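Local atomic coordinates of Lpg0393 helical bundle domain-containing protein (PDB entry 4R0G), a protein that acts as a guanine-nucleotide exchange factor for the small GTPases Rab5, Rab21 and Rab22, probably through its VPS9-like domain. Residues A[12-21]-A[61-69]; A[23-31]-A[43-51]. All coordinates share one frame; numbering follows the deposited sequence.

How the interactions relate
From the N terminus the chain runs through helix 5-14, turns at G15 into the short helix 17-20 and continues almost at once into helix 23-30. Interaction 2 then closes the inner loop, bringing 43-51 back against 23-31, with 11 residues between the two segments, five of them not modelled. The chain leaves helix 40-53 for helix 58-71, and interaction 1 closes the outer loop by setting that helix against 12-21. The two contacts are thus nested, with 2 within 1, and their centres lie about 17 Å apart. Together they tie the first five helices of the VPS9-like region to one another.

Interaction 1: A[12-21]-A[61-69]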
# COMPACT_ATOMS: atom_id res chain seq x y z
N LEU A 12 15.09 16.66 7.58
CA LEU A 12 14.89 15.48 8.44
C LEU A 12 14.80 15.87 9.93
O LEU A 12 13.98 15.33 10.68
CB LEU A 12 15.96 14.40 8.22
CG LEU A 12 15.89 13.30 9.29
CD1 LEU A 12 14.67 12.41 9.04
CD2 LEU A 12 17.16 12.47 9.41
N ARG A 13 15.62 16.83 10.34
CA ARG A 13 15.65 17.25 11.75
C ARG A 13 14.40 18.06 12.06
O ARG A 13 13.89 18.02 13.18
CB ARG A 13 16.94 18.04 12.09
CG ARG A 13 18.25 17.21 12.14
CD ARG A 13 19.43 17.91 11.42
NE ARG A 13 20.58 17.01 11.14
CZ ARG A 13 21.68 17.35 10.45
NH1 ARG A 13 21.80 18.57 9.96
NH2 ARG A 13 22.65 16.46 10.25
N ASP A 14 13.91 18.78 11.06
CA ASP A 14 12.74 19.66 11.21
C ASP A 14 11.46 18.86 11.18
O ASP A 14 10.41 19.32 11.64
CB ASP A 14 12.67 20.70 10.08
CG ASP A 14 13.91 21.59 10.00
OD1 ASP A 14 14.61 21.75 11.03
OD2 ASP A 14 14.14 22.14 8.88
N GLY A 15 11.55 17.66 10.61
CA GLY A 15 10.38 16.81 10.46
C GLY A 15 9.75 16.88 9.08
O GLY A 15 8.65 16.36 8.88
N LYS A 16 10.43 17.49 8.11
CA LYS A 16 9.79 17.61 6.81
C LYS A 16 10.19 16.37 6.00
O LYS A 16 11.17 16.36 5.23
CB LYS A 16 10.27 18.91 6.14
N TYR A 17 9.34 15.36 6.08
CA TYR A 17 9.83 14.05 5.69
C TYR A 17 9.77 13.76 4.20
O TYR A 17 10.75 13.27 3.63
CB TYR A 17 9.13 12.96 6.50
CG TYR A 17 9.44 12.94 7.98
CD1 TYR A 17 10.73 12.80 8.46
CD2 TYR A 17 8.42 13.01 8.91
CE1 TYR A 17 10.99 12.75 9.84
CE2 TYR A 17 8.66 12.97 10.27
CZ TYR A 17 9.95 12.83 10.73
OH TYR A 17 10.16 12.79 12.09
N LEU A 18 8.64 14.08 3.56
CA LEU A 18 8.49 13.90 2.11
C LEU A 18 9.61 14.60 1.39
O LEU A 18 10.13 14.08 0.40
CB LEU A 18 7.15 14.43 1.61
CG LEU A 18 6.12 13.37 1.93
CD1 LEU A 18 4.72 13.88 1.75
CD2 LEU A 18 6.45 12.19 1.04
N LEU A 19 9.98 15.76 1.92
CA LEU A 19 11.13 16.47 1.38
C LEU A 19 12.43 15.73 1.69
O LEU A 19 13.27 15.56 0.82
CB LEU A 19 11.15 17.92 1.90
CG LEU A 19 12.39 18.71 1.48
CD1 LEU A 19 12.49 18.73 -0.06
CD2 LEU A 19 12.40 20.12 2.12
N PHE A 20 12.59 15.27 2.93
CA PHE A 20 13.82 14.57 3.28
C PHE A 20 14.09 13.37 2.37
O PHE A 20 15.22 13.15 1.96
CB PHE A 20 13.80 14.13 4.71
CG PHE A 20 14.75 13.00 5.00
CD1 PHE A 20 16.12 13.22 5.04
CD2 PHE A 20 14.28 11.71 5.28
CE1 PHE A 20 17.01 12.19 5.30
CE2 PHE A 20 15.18 10.69 5.57
CZ PHE A 20 16.55 10.94 5.58
N LEU A 21 13.01 12.65 2.03
CA LEU A 21 13.02 11.48 1.12
C LEU A 21 13.40 11.78 -0.33
O LEU A 21 13.46 10.88 -1.16
CB LEU A 21 11.67 10.75 1.16
CG LEU A 21 11.31 10.04 2.48
CD1 LEU A 21 10.00 9.32 2.36
CD2 LEU A 21 12.38 9.08 2.88
N ILE A 61 19.17 9.69 13.79
CA ILE A 61 18.68 8.33 13.86
C ILE A 61 17.28 8.28 14.46
O ILE A 61 16.39 7.65 13.89
CB ILE A 61 19.64 7.49 14.72
CG1 ILE A 61 21.02 7.53 14.10
CG2 ILE A 61 19.17 6.06 14.87
CD1 ILE A 61 22.04 6.95 14.97
N LYS A 62 17.10 8.95 15.59
CA LYS A 62 15.82 8.88 16.30
C LYS A 62 14.64 9.49 15.53
O LYS A 62 13.50 9.03 15.65
CB LYS A 62 15.95 9.49 17.70
CG LYS A 62 16.37 8.47 18.74
CD LYS A 62 16.24 8.98 20.14
CE LYS A 62 16.70 7.93 21.14
NZ LYS A 62 16.80 8.49 22.54
N LYS A 63 14.93 10.52 14.75
CA LYS A 63 13.89 11.15 13.95
C LYS A 63 13.62 10.25 12.76
O LYS A 63 12.48 10.10 12.33
CB LYS A 63 14.30 12.57 13.51
CG LYS A 63 13.81 13.62 14.47
CD LYS A 63 14.69 14.86 14.47
CE LYS A 63 14.46 15.69 15.74
NZ LYS A 63 15.29 16.95 15.76
N PHE A 64 14.67 9.63 12.27
CA PHE A 64 14.49 8.74 11.15
C PHE A 64 13.65 7.54 11.61
O PHE A 64 12.93 6.93 10.81
CB PHE A 64 15.85 8.31 10.59
CG PHE A 64 15.75 7.38 9.43
CD1 PHE A 64 15.37 7.85 8.18
CD2 PHE A 64 16.01 6.01 9.59
CE1 PHE A 64 15.26 7.00 7.10
CE2 PHE A 64 15.90 5.13 8.50
CZ PHE A 64 15.53 5.63 7.26
N ALA A 65 13.71 7.25 12.91
CA ALA A 65 12.91 6.15 13.47
C ALA A 65 11.43 6.49 13.32
O ALA A 65 10.63 5.62 12.93
CB ALA A 65 13.26 5.89 14.91
N ILE A 66 11.08 7.74 13.62
CA ILE A 66 9.69 8.17 13.45
C ILE A 66 9.25 7.87 12.02
O ILE A 66 8.26 7.15 11.81
CB ILE A 66 9.51 9.66 13.75
CG1 ILE A 66 10.04 10.01 15.14
CG2 ILE A 66 8.07 10.02 13.69
CD1 ILE A 66 10.42 11.47 15.27
N LEU A 67 10.03 8.36 11.05
CA LEU A 67 9.72 8.16 9.64
C LEU A 67 9.43 6.68 9.34
O LEU A 67 8.42 6.34 8.75
CB LEU A 67 10.87 8.67 8.77
CG LEU A 67 10.54 9.27 7.39
CD1 LEU A 67 11.68 9.03 6.41
CD2 LEU A 67 9.25 8.75 6.79
N TYR A 68 10.31 5.80 9.80
CA TYR A 68 10.16 4.37 9.59
C TYR A 68 8.89 3.83 10.21
O TYR A 68 8.13 3.09 9.57
CB TYR A 68 11.33 3.63 10.21
CG TYR A 68 11.65 2.38 9.47
CD1 TYR A 68 12.57 2.40 8.43
CD2 TYR A 68 11.02 1.17 9.78
CE1 TYR A 68 12.88 1.24 7.73
CE2 TYR A 68 11.31 0.00 9.07
CZ TYR A 68 12.25 0.05 8.06
OH TYR A 68 12.57 -1.07 7.34
N ALA A 69 8.67 4.16 11.48
CA ALA A 69 7.48 3.73 12.18
C ALA A 69 6.25 4.05 11.33
O ALA A 69 5.31 3.27 11.23
CB ALA A 69 7.38 4.43 13.52
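L67 and Y17 form the centre of this contact, with K63 closing one end. The L67 side chain runs past the Y17 ring in the opposite direction, its CB over one face and its CG 3.7 Å from Y17 CD1. The other face of the ring lies against G15 O. With CG anti to its carbonyl carbon (chi1 -66°), Y17 extends its ring toward helix 58-71, and its OH comes 3.5 Å from I66 CD1. Farther along, L67 CD1 meets L21 CD2 tip to tip at 3.6 Å and also meets the F20 ring at its edge, near the ring plane. F20 CE2 in turn lies 3.9 Å from F64 CD1.

K63 stretches its chain along the end of helix 5-14, where G15 completes a Schellman motif. Its NZ donates to R13 O at 3.1 Å, in the carbonyl plane and on a lone pair, with a C=O...N angle of 125°. D59 pairs with the same ammonium, while helix 155-183 packs against Y17 and I66. The lysine thus joins apolar packing to a polar end: its methylenes lie along the backbone, and its positive charge probably complements the partial negative charge of the helix C terminus.

Interaction 2: A[23-31]-A[43-51]; sequences WPKFIAEYY and MVSLLIFEW
Two helices of the VPS9-like domain meet here: helix 23-30 packs almost perpendicular on helix 40-53, and the axes of 23-30 and 43-51 approach to 10.4 Å and cross at 99°. I27 is the central knob, set in a hole formed by M43, L46, L47 and E50. Its two branches divide the work: with CG1 anti to the carbonyl carbon (chi1 -70°), CD1 reaches L47 CD1 at 3.6 Å, while CG2 lies 3.8 Å from L46 CB. M43, bent at chi2, brings its terminal methyl beside P24 and I27.

At one end, the edge of the six-membered ring of W23 points at the face of the five-membered ring of W51 in a T-shaped stack. The planes stand at 88°, and W23 CH2 is 3.7 Å from W51 CG. I27 CD1 and L47 CG also pack against the W23 indole.

Y31 marks the other end. L46 CD2 sits over the centre of its ring in a CH-pi contact, 4.0 Å from the centroid, and Y30 lies against the opposite face, so the ring is held between the two. Y31 OH donates to E50 OE1 at 2.5 Å, and OE1, at the edge of the Y31 ring and near its plane, accepts with its syn lone pair.

Other helices pack against the buried side chains of this pair. Helix 5-14 meets W23 and W51 through L9, and D60 accepts from W51 NE1. Helix 80-101 packs on L47 through I89 and A92, and helix 116-126 lies against F49.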
# COMPACT_ATOMS: atom_id res chain seq x y z
N TRP A 23 16.09 13.29 -1.02
CA TRP A 23 17.54 13.29 -0.89
C TRP A 23 18.24 12.37 -1.87
O TRP A 23 19.16 12.80 -2.58
CB TRP A 23 17.88 12.85 0.54
CG TRP A 23 19.29 13.01 0.94
CD1 TRP A 23 20.20 13.88 0.44
CD2 TRP A 23 19.94 12.30 2.00
NE1 TRP A 23 21.40 13.75 1.10
CE2 TRP A 23 21.27 12.79 2.07
CE3 TRP A 23 19.53 11.29 2.89
CZ2 TRP A 23 22.21 12.30 3.00
CZ3 TRP A 23 20.46 10.81 3.82
CH2 TRP A 23 21.80 11.32 3.86
N PRO A 24 17.83 11.09 -1.92
CA PRO A 24 18.65 10.24 -2.78
C PRO A 24 18.52 10.60 -4.28
O PRO A 24 19.40 10.25 -5.08
CB PRO A 24 18.18 8.82 -2.43
CG PRO A 24 16.88 8.96 -1.81
CD PRO A 24 16.75 10.32 -1.26
N LYS A 25 17.48 11.34 -4.65
CA LYS A 25 17.35 11.83 -6.02
C LYS A 25 18.34 12.99 -6.28
O LYS A 25 18.87 13.13 -7.38
CB LYS A 25 15.89 12.24 -6.31
CG LYS A 25 15.63 12.64 -7.74
CD LYS A 25 14.41 13.54 -7.89
CE LYS A 25 14.27 14.02 -9.35
NZ LYS A 25 12.90 14.50 -9.71
N PHE A 26 18.58 13.80 -5.25
CA PHE A 26 19.56 14.88 -5.34
C PHE A 26 20.98 14.32 -5.40
O PHE A 26 21.80 14.71 -6.24
CB PHE A 26 19.39 15.84 -4.14
CG PHE A 26 20.63 16.61 -3.76
CD1 PHE A 26 20.99 17.76 -4.45
CD2 PHE A 26 21.41 16.20 -2.68
CE1 PHE A 26 22.13 18.47 -4.09
CE2 PHE A 26 22.55 16.91 -2.31
CZ PHE A 26 22.91 18.04 -3.01
N ILE A 27 21.26 13.38 -4.52
CA ILE A 27 22.55 12.71 -4.50
C ILE A 27 22.82 12.08 -5.86
O ILE A 27 23.95 12.02 -6.29
CB ILE A 27 22.60 11.69 -3.35
CG1 ILE A 27 22.65 12.44 -2.03
CG2 ILE A 27 23.81 10.78 -3.46
CD1 ILE A 27 22.73 11.54 -0.80
N ALA A 28 21.79 11.67 -6.57
CA ALA A 28 22.02 11.01 -7.85
C ALA A 28 22.40 12.03 -8.92
O ALA A 28 23.11 11.70 -9.87
CB ALA A 28 20.82 10.20 -8.26
N GLU A 29 21.91 13.26 -8.77
CA GLU A 29 22.28 14.33 -9.71
C GLU A 29 23.60 15.02 -9.39
O GLU A 29 24.40 15.29 -10.28
CB GLU A 29 21.16 15.35 -9.85
CG GLU A 29 20.01 14.81 -10.66
CD GLU A 29 19.11 15.90 -11.19
OE1 GLU A 29 18.65 16.73 -10.36
OE2 GLU A 29 18.87 15.92 -12.42
N TYR A 30 23.81 15.31 -8.11
CA TYR A 30 25.03 15.95 -7.66
C TYR A 30 26.22 15.12 -8.10
O TYR A 30 27.28 15.67 -8.39
CB TYR A 30 25.01 16.12 -6.15
CG TYR A 30 26.18 16.87 -5.55
CD1 TYR A 30 26.29 18.25 -5.68
CD2 TYR A 30 27.16 16.20 -4.82
CE1 TYR A 30 27.36 18.96 -5.12
CE2 TYR A 30 28.23 16.90 -4.24
CZ TYR A 30 28.33 18.28 -4.41
OH TYR A 30 29.38 18.97 -3.85
N TYR A 31 26.07 13.80 -8.12
CA TYR A 31 27.17 12.95 -8.55
C TYR A 31 27.10 12.43 -9.99
O TYR A 31 28.04 11.76 -10.44
CB TYR A 31 27.39 11.81 -7.57
CG TYR A 31 27.93 12.24 -6.22
CD1 TYR A 31 27.09 12.42 -5.13
CD2 TYR A 31 29.28 12.47 -6.03
CE1 TYR A 31 27.58 12.80 -3.88
CE2 TYR A 31 29.79 12.85 -4.79
CZ TYR A 31 28.94 13.02 -3.72
OH TYR A 31 29.46 13.40 -2.50
N MET A 43 25.07 3.91 -4.64
CA MET A 43 24.11 4.85 -4.10
C MET A 43 24.05 4.84 -2.57
O MET A 43 23.76 5.85 -1.94
CB MET A 43 22.75 4.48 -4.67
CG MET A 43 21.70 5.44 -4.30
SD MET A 43 22.25 7.13 -4.63
CE MET A 43 20.96 7.97 -3.82
N VAL A 44 24.30 3.68 -1.97
CA VAL A 44 24.30 3.55 -0.53
C VAL A 44 25.63 4.09 -0.02
O VAL A 44 25.70 4.68 1.06
CB VAL A 44 24.10 2.09 -0.09
CG1 VAL A 44 24.43 1.90 1.41
CG2 VAL A 44 22.69 1.65 -0.41
N SER A 45 26.66 3.88 -0.83
CA SER A 45 28.00 4.37 -0.54
C SER A 45 28.00 5.88 -0.45
O SER A 45 28.41 6.43 0.56
CB SER A 45 28.99 3.89 -1.59
OG SER A 45 29.12 2.49 -1.50
N LEU A 46 27.50 6.54 -1.49
CA LEU A 46 27.39 8.00 -1.47
C LEU A 46 26.60 8.54 -0.25
O LEU A 46 27.08 9.43 0.49
CB LEU A 46 26.84 8.52 -2.80
CG LEU A 46 27.54 8.04 -4.09
CD1 LEU A 46 26.70 8.33 -5.31
CD2 LEU A 46 28.89 8.70 -4.27
N LEU A 47 25.40 7.99 -0.03
CA LEU A 47 24.62 8.29 1.18
C LEU A 47 25.43 8.16 2.47
O LEU A 47 25.30 8.99 3.35
CB LEU A 47 23.42 7.38 1.30
CG LEU A 47 22.07 7.94 0.90
CD1 LEU A 47 21.99 8.03 -0.59
CD2 LEU A 47 21.01 6.98 1.40
N ILE A 48 26.26 7.12 2.62
CA ILE A 48 27.03 6.99 3.85
C ILE A 48 28.07 8.11 3.97
O ILE A 48 28.19 8.77 5.01
CB ILE A 48 27.77 5.65 3.97
CG1 ILE A 48 26.78 4.51 4.22
CG2 ILE A 48 28.78 5.71 5.13
CD1 ILE A 48 27.28 3.20 3.75
N PHE A 49 28.82 8.31 2.90
CA PHE A 49 29.79 9.37 2.85
C PHE A 49 29.11 10.67 3.20
O PHE A 49 29.48 11.37 4.13
CB PHE A 49 30.34 9.50 1.44
CG PHE A 49 31.28 10.62 1.27
CD1 PHE A 49 32.53 10.59 1.88
CD2 PHE A 49 30.92 11.72 0.52
CE1 PHE A 49 33.41 11.63 1.73
CE2 PHE A 49 31.81 12.78 0.37
CZ PHE A 49 33.06 12.73 0.98
N GLU A 50 28.06 10.97 2.45
CA GLU A 50 27.41 12.25 2.58
C GLU A 50 26.83 12.53 3.99
O GLU A 50 26.94 13.61 4.55
CB GLU A 50 26.36 12.37 1.49
CG GLU A 50 26.15 13.77 1.07
CD GLU A 50 27.28 14.34 0.26
OE1 GLU A 50 27.70 13.69 -0.72
OE2 GLU A 50 27.75 15.45 0.59
N TRP A 51 26.23 11.52 4.57
CA TRP A 51 25.58 11.71 5.84
C TRP A 51 26.64 11.88 6.93
O TRP A 51 26.41 12.54 7.94
CB TRP A 51 24.71 10.49 6.09
CG TRP A 51 23.61 10.69 7.03
CD1 TRP A 51 23.44 11.74 7.90
CD2 TRP A 51 22.50 9.81 7.24
NE1 TRP A 51 22.29 11.56 8.63
CE2 TRP A 51 21.69 10.38 8.24
CE3 TRP A 51 22.12 8.57 6.68
CZ2 TRP A 51 20.51 9.77 8.70
CZ3 TRP A 51 20.95 7.96 7.14
CH2 TRP A 51 20.16 8.56 8.13